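Local coordinates for 450aa long hypothetical fmu protein (Pyrococcus horikoshii, PDB 2YXL), which probably methylates cytosine at C5 in RNA, with S-adenosyl-L-methionine as methyl donor, at residues 13-16 / 17-21; 22-25 / 26-30; 92-95 / 96-100; 108-111 / 112-116. All blocks are in the same frame, centred on the assembly; numbering follows the deposited sequence.

All four contacts lie in the helical N-terminal part of the chain, which is probably NusB-like, as in bacterial RsmB. Contacts 1 and 2 follow one another along helix 12-24 and into the loop beyond it, their centres about 13 Å apart. Contact 3 is the last turns of helix 84-99, and contact 4 lies on the next helix, 104-121. Contact 1 packs against both, its centre about 14 Å from that of contact 3 and about 11 Å from that of contact 4. Contact 3 also touches contact 4, through Ile96 and Leu110, and contact 2, through Val92 and Ile22. The loop after helix 12-24 brings contact 2 toward the methyltransferase domain.

Contact 1. Residues 13-16 / 17-21; sequences KGIR and AIIEA
Ile15 lays its CG2 methyl obliquely across the end of Ile19, with Ile15 CG2 4.0 Å from Ile19 CD1. This is the i to i+4 spacing of an alpha-helix, here the buried side of helix 12-24 in the N-terminal helical region. With chi1 at -66°, CG1 of Ile19 runs beside its own backbone N and so turns back toward the preceding turn, where CD1 meets the Ile15 branch. Ile18 also leans back toward the preceding turn, and its CD1 lies a looser 4.5 Å from Ile15 CD1. Branched aliphatic chains suit this face because helices 84-99 and 104-121 press on it: Ile18 and Ile19 touch Val92, while Ile15 and Ile19 touch Ala114. Trimming Ile18 to an alanine would probably open a gap against Val92 and take away one loose neighbour of Ile15 CD1. On another side of the helix the polar chains reach other parts of the fold, Lys13 the carbonyl of Asp43 and Glu20 a salt bridge with Arg121. Ala17, also buried, packs its methyl on Val44. The helix bonds are uneven: Ile18 N reaches Gly14 O nearly straight, at 160°, and Glu20 N meets Arg16 O at 3.1 Å, whereas Ala17 N makes two weak bonds, to Lys13 O and Gly14 O.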
loop_
_atom_site.group_PDB
_atom_site.type_symbol
_atom_site.label_atom_id
_atom_site.label_comp_id
_atom_site.label_asym_id
_atom_site.label_seq_id
_atom_site.Cartn_x
_atom_site.Cartn_y
_atom_site.Cartn_z
ATOM N N LYS A 13 5.723 25.977 9.409
ATOM C CA LYS A 13 6.324 24.980 8.518
ATOM C C LYS A 13 5.576 23.647 8.574
ATOM O O LYS A 13 5.550 22.902 7.593
ATOM C CB LYS A 13 7.819 24.787 8.816
ATOM C CG LYS A 13 8.148 24.098 10.140
ATOM C CD LYS A 13 9.637 23.817 10.255
ATOM C CE LYS A 13 9.982 23.163 11.585
ATOM N NZ LYS A 13 11.454 23.143 11.834
ATOM N N GLY A 14 4.972 23.367 9.728
ATOM C CA GLY A 14 4.168 22.166 9.925
ATOM C C GLY A 14 2.855 22.233 9.172
ATOM O O GLY A 14 2.403 21.232 8.615
ATOM N N ILE A 15 2.246 23.421 9.160
ATOM C CA ILE A 15 0.996 23.658 8.436
ATOM C C ILE A 15 1.207 23.501 6.933
ATOM O O ILE A 15 0.400 22.877 6.252
ATOM C CB ILE A 15 0.388 25.052 8.770
ATOM C CG1 ILE A 15 -0.166 25.076 10.204
ATOM C CG2 ILE A 15 -0.692 25.455 7.756
ATOM C CD1 ILE A 15 -1.352 24.140 10.469
ATOM N N ARG A 16 2.304 24.055 6.427
ATOM C CA ARG A 16 2.639 23.940 5.012
ATOM C C ARG A 16 3.002 22.504 4.654
ATOM O O ARG A 16 2.823 22.077 3.512
ATOM C CB ARG A 16 3.783 24.887 4.643
ATOM C CG ARG A 16 3.450 26.370 4.788
ATOM C CD ARG A 16 4.582 27.253 4.281
ATOM N NE ARG A 16 5.742 27.201 5.166
ATOM C CZ ARG A 16 6.056 28.134 6.060
ATOM N NH1 ARG A 16 5.307 29.224 6.198
ATOM N NH2 ARG A 16 7.130 27.973 6.818
ATOM N N ALA A 17 3.490 21.762 5.648
ATOM C CA ALA A 17 3.933 20.383 5.462
ATOM C C ALA A 17 2.803 19.397 5.152
ATOM O O ALA A 17 2.895 18.661 4.166
ATOM C CB ALA A 17 4.752 19.913 6.669
ATOM N N ILE A 18 1.749 19.370 5.973
ATOM C CA ILE A 18 0.649 18.421 5.735
ATOM C C ILE A 18 -0.153 18.791 4.503
ATOM O O ILE A 18 -0.633 17.909 3.802
ATOM C CB ILE A 18 -0.365 18.259 6.910
ATOM C CG1 ILE A 18 -0.088 19.225 8.054
ATOM C CG2 ILE A 18 -0.474 16.788 7.342
ATOM C CD1 ILE A 18 -0.849 20.510 7.923
ATOM N N ILE A 19 -0.310 20.090 4.251
ATOM C CA ILE A 19 -0.999 20.551 3.050
ATOM C C ILE A 19 -0.283 20.015 1.813
ATOM O O ILE A 19 -0.919 19.424 0.941
ATOM C CB ILE A 19 -1.139 22.097 2.989
ATOM C CG1 ILE A 19 -2.056 22.592 4.114
ATOM C CG2 ILE A 19 -1.683 22.539 1.617
ATOM C CD1 ILE A 19 -2.061 24.098 4.308
ATOM N N GLU A 20 1.037 20.197 1.757
ATOM C CA GLU A 20 1.831 19.686 0.641
ATOM C C GLU A 20 1.814 18.154 0.578
ATOM O O GLU A 20 1.775 17.580 -0.510
ATOM C CB GLU A 20 3.263 20.242 0.667
ATOM C CG GLU A 20 4.164 19.715 -0.459
ATOM C CD GLU A 20 4.951 20.800 -1.193
ATOM O OE1 GLU A 20 5.336 20.556 -2.358
ATOM O OE2 GLU A 20 5.185 21.890 -0.626
ATOM N N ALA A 21 1.818 17.499 1.737
ATOM C CA ALA A 21 1.769 16.036 1.790
ATOM C C ALA A 21 0.432 15.501 1.286
ATOM O O ALA A 21 0.389 14.507 0.559
ATOM C CB ALA A 21 2.052 15.533 3.205
#

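Contact 2. Residues 22-25 / 26-30; sequences IRLG and EIIKP
The guanidinium of Arg23 has Ile27 over one face, with Ile27 CD1 about 4.0 Å above the plane and displaced toward its rim, while the Glu26 carboxylate approaches obliquely. Trp85 makes a cation-pi contact with it. Arg23 NH1 and Glu26 OE1 are 4.1 Å apart, and the oxygen lies well out of the guanidinium plane, so their charges attract without a direct bond. A water closes the gap instead: it accepts from Arg23 NH1 at 2.8 Å and donates to Glu26 OE1. Ile27 reaches the arginine because chi1 of 57° sets CG1 between its backbone N and carbonyl carbon, leaving CG2 3.8 Å from Arg23 NH1. Its CD1 also meets Leu24 CD2, so one isoleucine bridges a charged and an apolar neighbour.

The backbone here is the C-terminal turn of helix 12-24 and the loop that follows. Leu24 O takes two N-H groups, Ile28 N at 2.8 Å almost in line with the carbonyl and Ile27 N from above its plane. Gly25 O is gripped by Lys29 NZ at 2.8 Å; the long, flexible lysine folds back at chi2 to get there, and its ammonium also pairs with Glu351. Lys29 stands about 11 Å from the bound sinefungin, side chain to ligand.

Glu26 ties this turn to helix 84-99 through salt bridges to Arg87 and Arg91, Ile22 packs on helix 47-75, and Leu24 and Ile28 lie on helix 32-41.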
loop_
_atom_site.group_PDB
_atom_site.type_symbol
_atom_site.label_atom_id
_atom_site.label_comp_id
_atom_site.label_asym_id
_atom_site.label_seq_id
_atom_site.Cartn_x
_atom_site.Cartn_y
_atom_site.Cartn_z
ATOM N N ILE A 22 -0.650 16.169 1.681
ATOM C CA ILE A 22 -1.996 15.796 1.262
ATOM C C ILE A 22 -2.191 16.086 -0.229
ATOM O O ILE A 22 -2.801 15.285 -0.948
ATOM C CB ILE A 22 -3.078 16.489 2.139
ATOM C CG1 ILE A 22 -3.016 15.978 3.590
ATOM C CG2 ILE A 22 -4.477 16.301 1.570
ATOM C CD1 ILE A 22 -3.202 14.465 3.769
ATOM N N ARG A 23 -1.654 17.214 -0.691
ATOM C CA ARG A 23 -1.706 17.564 -2.107
ATOM C C ARG A 23 -0.910 16.572 -2.949
ATOM O O ARG A 23 -1.418 16.063 -3.951
ATOM C CB ARG A 23 -1.209 18.999 -2.350
ATOM C CG ARG A 23 -1.392 19.511 -3.783
ATOM C CD ARG A 23 -0.267 19.044 -4.708
ATOM N NE ARG A 23 -0.561 19.301 -6.116
ATOM C CZ ARG A 23 -1.294 18.508 -6.896
ATOM N NH1 ARG A 23 -1.831 17.388 -6.419
ATOM N NH2 ARG A 23 -1.501 18.844 -8.162
ATOM N N LEU A 24 0.331 16.302 -2.548
ATOM C CA LEU A 24 1.193 15.391 -3.303
ATOM C C LEU A 24 0.730 13.941 -3.208
ATOM O O LEU A 24 0.983 13.148 -4.116
ATOM C CB LEU A 24 2.657 15.515 -2.875
ATOM C CG LEU A 24 3.419 16.803 -3.211
ATOM C CD1 LEU A 24 4.826 16.712 -2.643
ATOM C CD2 LEU A 24 3.465 17.088 -4.706
ATOM N N GLY A 25 0.044 13.610 -2.116
ATOM C CA GLY A 25 -0.497 12.267 -1.899
ATOM C C GLY A 25 -1.545 11.876 -2.923
ATOM O O GLY A 25 -1.864 10.698 -3.082
ATOM N N GLU A 26 -2.075 12.876 -3.618
ATOM C CA GLU A 26 -3.091 12.672 -4.630
ATOM C C GLU A 26 -2.466 12.208 -5.941
ATOM O O GLU A 26 -3.103 11.493 -6.714
ATOM C CB GLU A 26 -3.868 13.967 -4.844
ATOM C CG GLU A 26 -5.327 13.775 -5.175
ATOM C CD GLU A 26 -6.123 15.063 -5.076
ATOM O OE1 GLU A 26 -5.682 16.090 -5.639
ATOM O OE2 GLU A 26 -7.199 15.045 -4.439
ATOM N N ILE A 27 -1.216 12.607 -6.181
ATOM C CA ILE A 27 -0.532 12.304 -7.444
ATOM C C ILE A 27 0.661 11.353 -7.311
ATOM O O ILE A 27 1.105 10.771 -8.303
ATOM C CB ILE A 27 -0.098 13.592 -8.206
ATOM C CG1 ILE A 27 0.803 14.481 -7.332
ATOM C CG2 ILE A 27 -1.327 14.351 -8.711
ATOM C CD1 ILE A 27 1.431 15.670 -8.068
ATOM N N ILE A 28 1.177 11.191 -6.096
ATOM C CA ILE A 28 2.276 10.256 -5.856
ATOM C C ILE A 28 1.795 9.076 -5.011
ATOM O O ILE A 28 1.346 9.251 -3.876
ATOM C CB ILE A 28 3.508 10.949 -5.215
ATOM C CG1 ILE A 28 4.057 12.033 -6.154
ATOM C CG2 ILE A 28 4.594 9.922 -4.875
ATOM C CD1 ILE A 28 5.053 12.985 -5.512
ATOM N N LYS A 29 1.882 7.880 -5.587
ATOM C CA LYS A 29 1.457 6.654 -4.920
ATOM C C LYS A 29 2.617 5.661 -4.832
ATOM O O LYS A 29 3.382 5.527 -5.789
ATOM C CB LYS A 29 0.263 6.016 -5.649
ATOM C CG LYS A 29 -1.019 6.858 -5.671
ATOM C CD LYS A 29 -1.574 7.130 -4.268
ATOM C CE LYS A 29 -2.925 7.828 -4.348
ATOM N NZ LYS A 29 -3.380 8.369 -3.033
ATOM N N PRO A 30 2.766 4.971 -3.681
ATOM C CA PRO A 30 1.960 5.124 -2.466
ATOM C C PRO A 30 2.246 6.449 -1.763
ATOM O O PRO A 30 3.348 6.990 -1.888
ATOM C CB PRO A 30 2.397 3.940 -1.604
ATOM C CG PRO A 30 3.773 3.618 -2.067
ATOM C CD PRO A 30 3.798 3.927 -3.530
HETATM O O HOH W 1 -5.881 16.428 -1.519
HETATM O O HOH W 2 -4.010 16.308 -7.814
#

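Contact 3. Residues 92-95 / 96-100; sequences VAVD and IALFH
Residues 92-99 form regular alpha-helix, in which the N-H groups of Ile96, Ala97, Leu98 and Phe99 bond to the carbonyls of Val92, Ala93, Val94 and Asp95. The first three bonds are fairly straight, whereas Phe99 N to Asp95 O closes to 141°, and at His100 the backbone leaves helical angles. Two aliphatic pairs run alongside each other, pointing the same way, one turn apart: Val92 CG1 is 3.8 Å from Ile96 CD1, and Val94 CG1 is 3.9 Å from Leu98 CD1.

These are the closing turns of helix 84-99, in the all-helical N-terminal region, where the apolar pairs suit the packed surroundings: Val94 faces helices 47-75 and 124-138, and Ile96 meets Ile10 and Pro102 in loops. At the C-terminal end one acid lies between two rings. Asp95 has CG trans to its backbone N (chi1 -170°), which swings the carboxylate along the helix toward the exit. OD1 then meets His100 NE2 at 2.9 Å, in the plane of the imidazole and at its edge, in a weak bond bent to 129°; carboxylate and ring planes stand 66° apart. The other oxygen, OD2, lies 3.3 Å from Phe99 CD2, obliquely to that ring.

The imidazole is held from another side by Phe99 CB, about 4.0 Å above the ring centre. An asparagine at Asp95 would probably weaken the grip on His100 NE2 by removing the negative charge, leaving the ring freer to turn. Asp59 of helix 47-75 brings a second carboxylate close to OD2, like charges that would probably raise the pKa of one acid, or be eased if His100 is protonated.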
loop_
_atom_site.group_PDB
_atom_site.type_symbol
_atom_site.label_atom_id
_atom_site.label_comp_id
_atom_site.label_asym_id
_atom_site.label_seq_id
_atom_site.Cartn_x
_atom_site.Cartn_y
_atom_site.Cartn_z
ATOM N N VAL A 92 -7.231 19.431 5.204
ATOM C CA VAL A 92 -6.406 19.631 6.383
ATOM C C VAL A 92 -7.167 20.413 7.462
ATOM O O VAL A 92 -7.178 20.016 8.637
ATOM C CB VAL A 92 -5.077 20.337 6.005
ATOM C CG1 VAL A 92 -4.357 20.878 7.238
ATOM C CG2 VAL A 92 -4.173 19.384 5.226
ATOM N N ALA A 93 -7.816 21.504 7.052
ATOM C CA ALA A 93 -8.540 22.376 7.980
ATOM C C ALA A 93 -9.760 21.698 8.604
ATOM O O ALA A 93 -9.990 21.822 9.807
ATOM C CB ALA A 93 -8.938 23.682 7.298
ATOM N N VAL A 94 -10.532 20.985 7.786
ATOM C CA VAL A 94 -11.723 20.273 8.260
ATOM C C VAL A 94 -11.345 19.166 9.247
ATOM O O VAL A 94 -11.992 19.003 10.282
ATOM C CB VAL A 94 -12.572 19.714 7.079
ATOM C CG1 VAL A 94 -13.619 18.710 7.569
ATOM C CG2 VAL A 94 -13.242 20.859 6.317
ATOM N N ASP A 95 -10.282 18.429 8.933
ATOM C CA ASP A 95 -9.797 17.364 9.809
ATOM C C ASP A 95 -9.290 17.901 11.149
ATOM O O ASP A 95 -9.560 17.320 12.206
ATOM C CB ASP A 95 -8.690 16.572 9.119
ATOM C CG ASP A 95 -8.313 15.323 9.876
ATOM O OD1 ASP A 95 -7.177 15.258 10.390
ATOM O OD2 ASP A 95 -9.159 14.410 9.969
ATOM N N ILE A 96 -8.553 19.008 11.096
ATOM C CA ILE A 96 -8.005 19.623 12.300
ATOM C C ILE A 96 -9.125 20.196 13.175
ATOM O O ILE A 96 -9.124 20.003 14.393
ATOM C CB ILE A 96 -6.898 20.660 11.966
ATOM C CG1 ILE A 96 -5.592 19.926 11.634
ATOM C CG2 ILE A 96 -6.672 21.617 13.123
ATOM C CD1 ILE A 96 -4.496 20.799 11.053
ATOM N N ALA A 97 -10.089 20.864 12.543
ATOM C CA ALA A 97 -11.213 21.476 13.257
ATOM C C ALA A 97 -12.162 20.455 13.885
ATOM O O ALA A 97 -12.639 20.657 15.001
ATOM C CB ALA A 97 -11.982 22.422 12.343
ATOM N N LEU A 98 -12.432 19.364 13.173
ATOM C CA LEU A 98 -13.390 18.365 13.646
ATOM C C LEU A 98 -12.814 17.378 14.653
ATOM O O LEU A 98 -13.527 16.928 15.548
ATOM C CB LEU A 98 -14.001 17.583 12.476
ATOM C CG LEU A 98 -14.947 18.268 11.484
ATOM C CD1 LEU A 98 -15.556 17.215 10.563
ATOM C CD2 LEU A 98 -16.040 19.072 12.180
ATOM N N PHE A 99 -11.534 17.045 14.511
ATOM C CA PHE A 99 -10.979 15.903 15.240
ATOM C C PHE A 99 -9.826 16.185 16.206
ATOM O O PHE A 99 -9.664 15.469 17.189
ATOM C CB PHE A 99 -10.571 14.797 14.257
ATOM C CG PHE A 99 -11.697 14.317 13.381
ATOM C CD1 PHE A 99 -12.735 13.553 13.911
ATOM C CD2 PHE A 99 -11.716 14.625 12.026
ATOM C CE1 PHE A 99 -13.778 13.110 13.103
ATOM C CE2 PHE A 99 -12.753 14.186 11.208
ATOM C CZ PHE A 99 -13.786 13.428 11.748
ATOM N N HIS A 100 -9.034 17.219 15.940
ATOM C CA HIS A 100 -7.766 17.382 16.653
ATOM C C HIS A 100 -7.676 18.562 17.618
ATOM O O HIS A 100 -6.603 18.826 18.163
ATOM C CB HIS A 100 -6.593 17.375 15.669
ATOM C CG HIS A 100 -6.568 16.171 14.781
ATOM N ND1 HIS A 100 -6.381 14.894 15.265
ATOM C CD2 HIS A 100 -6.722 16.049 13.441
ATOM C CE1 HIS A 100 -6.417 14.038 14.261
ATOM N NE2 HIS A 100 -6.621 14.712 13.143
#

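Contact 4. Residues 108-111 / 112-116; sequences KNLR and WKASD
Arg111 and Trp112 meet through different first torsions: the arginine CG stands trans to its backbone N (-178°), while the tryptophan CG, at -60°, lies beside its own N, which turns the indole back along the helix. Arg111 CG thereby comes over the five-membered ring, 4.0 Å from its centroid and close to the normal, a CH-pi contact. The methylene chain of Lys108 slants past from the previous turn, CG 3.8 Å from Trp112 CD1. Long aliphatic stems with charged ends suit an indole that is largely exposed.

The helix widens here into a pi-type turn: Asn109 O accepts from Lys113 N at 2.9 Å and also from Ala114 N at 3.1 Å, the latter nearly in line with the carbonyl. One turn on, Ser115 OG donates to Arg111 O at 2.8 Å, from above the carbonyl plane; a short hydroxyl can fold back onto its own helix in this way, which suits a buried site.

Arg111 ends in a salt bridge with Asp135 on helix 124-138, where Trp131 offers it a carbonyl and a ring face and meets Trp112 edge-to-face. Ala114 packs on Ile15 and Ile19, so helix 104-121 also lies against helix 12-24.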
loop_
_atom_site.group_PDB
_atom_site.type_symbol
_atom_site.label_atom_id
_atom_site.label_comp_id
_atom_site.label_asym_id
_atom_site.label_seq_id
_atom_site.Cartn_x
_atom_site.Cartn_y
_atom_site.Cartn_z
ATOM N N LYS A 108 -4.663 30.173 14.032
ATOM C CA LYS A 108 -4.069 31.395 13.493
ATOM C C LYS A 108 -3.152 31.081 12.309
ATOM O O LYS A 108 -3.183 31.776 11.294
ATOM C CB LYS A 108 -3.292 32.139 14.587
ATOM C CG LYS A 108 -2.647 33.450 14.139
ATOM C CD LYS A 108 -1.528 33.883 15.079
ATOM C CE LYS A 108 -2.058 34.568 16.331
ATOM N NZ LYS A 108 -2.618 35.909 16.019
ATOM N N ASN A 109 -2.341 30.035 12.451
ATOM C CA ASN A 109 -1.441 29.598 11.384
ATOM C C ASN A 109 -2.201 29.049 10.173
ATOM O O ASN A 109 -1.775 29.227 9.031
ATOM C CB ASN A 109 -0.429 28.573 11.909
ATOM C CG ASN A 109 0.631 29.190 12.830
ATOM O OD1 ASN A 109 1.359 28.473 13.520
ATOM N ND2 ASN A 109 0.725 30.515 12.838
ATOM N N LEU A 110 -3.331 28.390 10.431
ATOM C CA LEU A 110 -4.240 27.969 9.367
ATOM C C LEU A 110 -4.803 29.168 8.614
ATOM O O LEU A 110 -4.927 29.133 7.391
ATOM C CB LEU A 110 -5.393 27.133 9.925
ATOM C CG LEU A 110 -5.170 25.640 10.144
ATOM C CD1 LEU A 110 -6.319 25.066 10.951
ATOM C CD2 LEU A 110 -5.019 24.907 8.812
ATOM N N ARG A 111 -5.140 30.223 9.350
ATOM C CA ARG A 111 -5.730 31.419 8.753
ATOM C C ARG A 111 -4.733 32.216 7.913
ATOM O O ARG A 111 -5.062 32.648 6.809
ATOM C CB ARG A 111 -6.382 32.308 9.820
ATOM C CG ARG A 111 -7.054 33.551 9.251
ATOM C CD ARG A 111 -7.986 34.241 10.250
ATOM N NE ARG A 111 -9.284 33.573 10.374
ATOM C CZ ARG A 111 -10.236 33.563 9.438
ATOM N NH1 ARG A 111 -10.060 34.171 8.269
ATOM N NH2 ARG A 111 -11.377 32.927 9.670
ATOM N N TRP A 112 -3.520 32.392 8.427
ATOM C CA TRP A 112 -2.549 33.272 7.784
ATOM C C TRP A 112 -1.480 32.551 6.967
ATOM O O TRP A 112 -1.190 32.956 5.843
ATOM C CB TRP A 112 -1.920 34.225 8.805
ATOM C CG TRP A 112 -2.945 35.099 9.461
ATOM C CD1 TRP A 112 -3.455 34.961 10.719
ATOM C CD2 TRP A 112 -3.612 36.223 8.876
ATOM N NE1 TRP A 112 -4.390 35.938 10.961
ATOM C CE2 TRP A 112 -4.506 36.726 9.845
ATOM C CE3 TRP A 112 -3.538 36.860 7.629
ATOM C CZ2 TRP A 112 -5.322 37.837 9.609
ATOM C CZ3 TRP A 112 -4.347 37.963 7.394
ATOM C CH2 TRP A 112 -5.227 38.441 8.380
ATOM N N LYS A 113 -0.906 31.485 7.516
ATOM C CA LYS A 113 0.215 30.812 6.851
ATOM C C LYS A 113 -0.235 29.824 5.772
ATOM O O LYS A 113 0.448 29.666 4.760
ATOM C CB LYS A 113 1.148 30.133 7.866
ATOM C CG LYS A 113 1.399 30.923 9.154
ATOM C CD LYS A 113 2.010 32.309 8.916
ATOM C CE LYS A 113 3.533 32.287 8.939
ATOM N NZ LYS A 113 4.083 33.667 8.821
ATOM N N ALA A 114 -1.373 29.165 5.991
ATOM C CA ALA A 114 -1.941 28.235 5.007
ATOM C C ALA A 114 -2.504 28.976 3.800
ATOM O O ALA A 114 -2.284 28.570 2.657
ATOM C CB ALA A 114 -3.018 27.365 5.642
ATOM N N SER A 115 -3.233 30.059 4.066
ATOM C CA SER A 115 -3.775 30.917 3.018
ATOM C C SER A 115 -2.667 31.438 2.119
ATOM O O SER A 115 -2.796 31.425 0.894
ATOM C CB SER A 115 -4.531 32.096 3.626
ATOM O OG SER A 115 -5.709 31.661 4.278
ATOM N N ASP A 116 -1.580 31.887 2.740
ATOM C CA ASP A 116 -0.447 32.447 2.017
ATOM C C ASP A 116 0.281 31.384 1.204
ATOM O O ASP A 116 0.677 31.634 0.062
ATOM C CB ASP A 116 0.525 33.123 2.984
ATOM C CG ASP A 116 1.508 34.041 2.281
ATOM O OD1 ASP A 116 1.136 34.658 1.255
ATOM O OD2 ASP A 116 2.653 34.153 2.763
#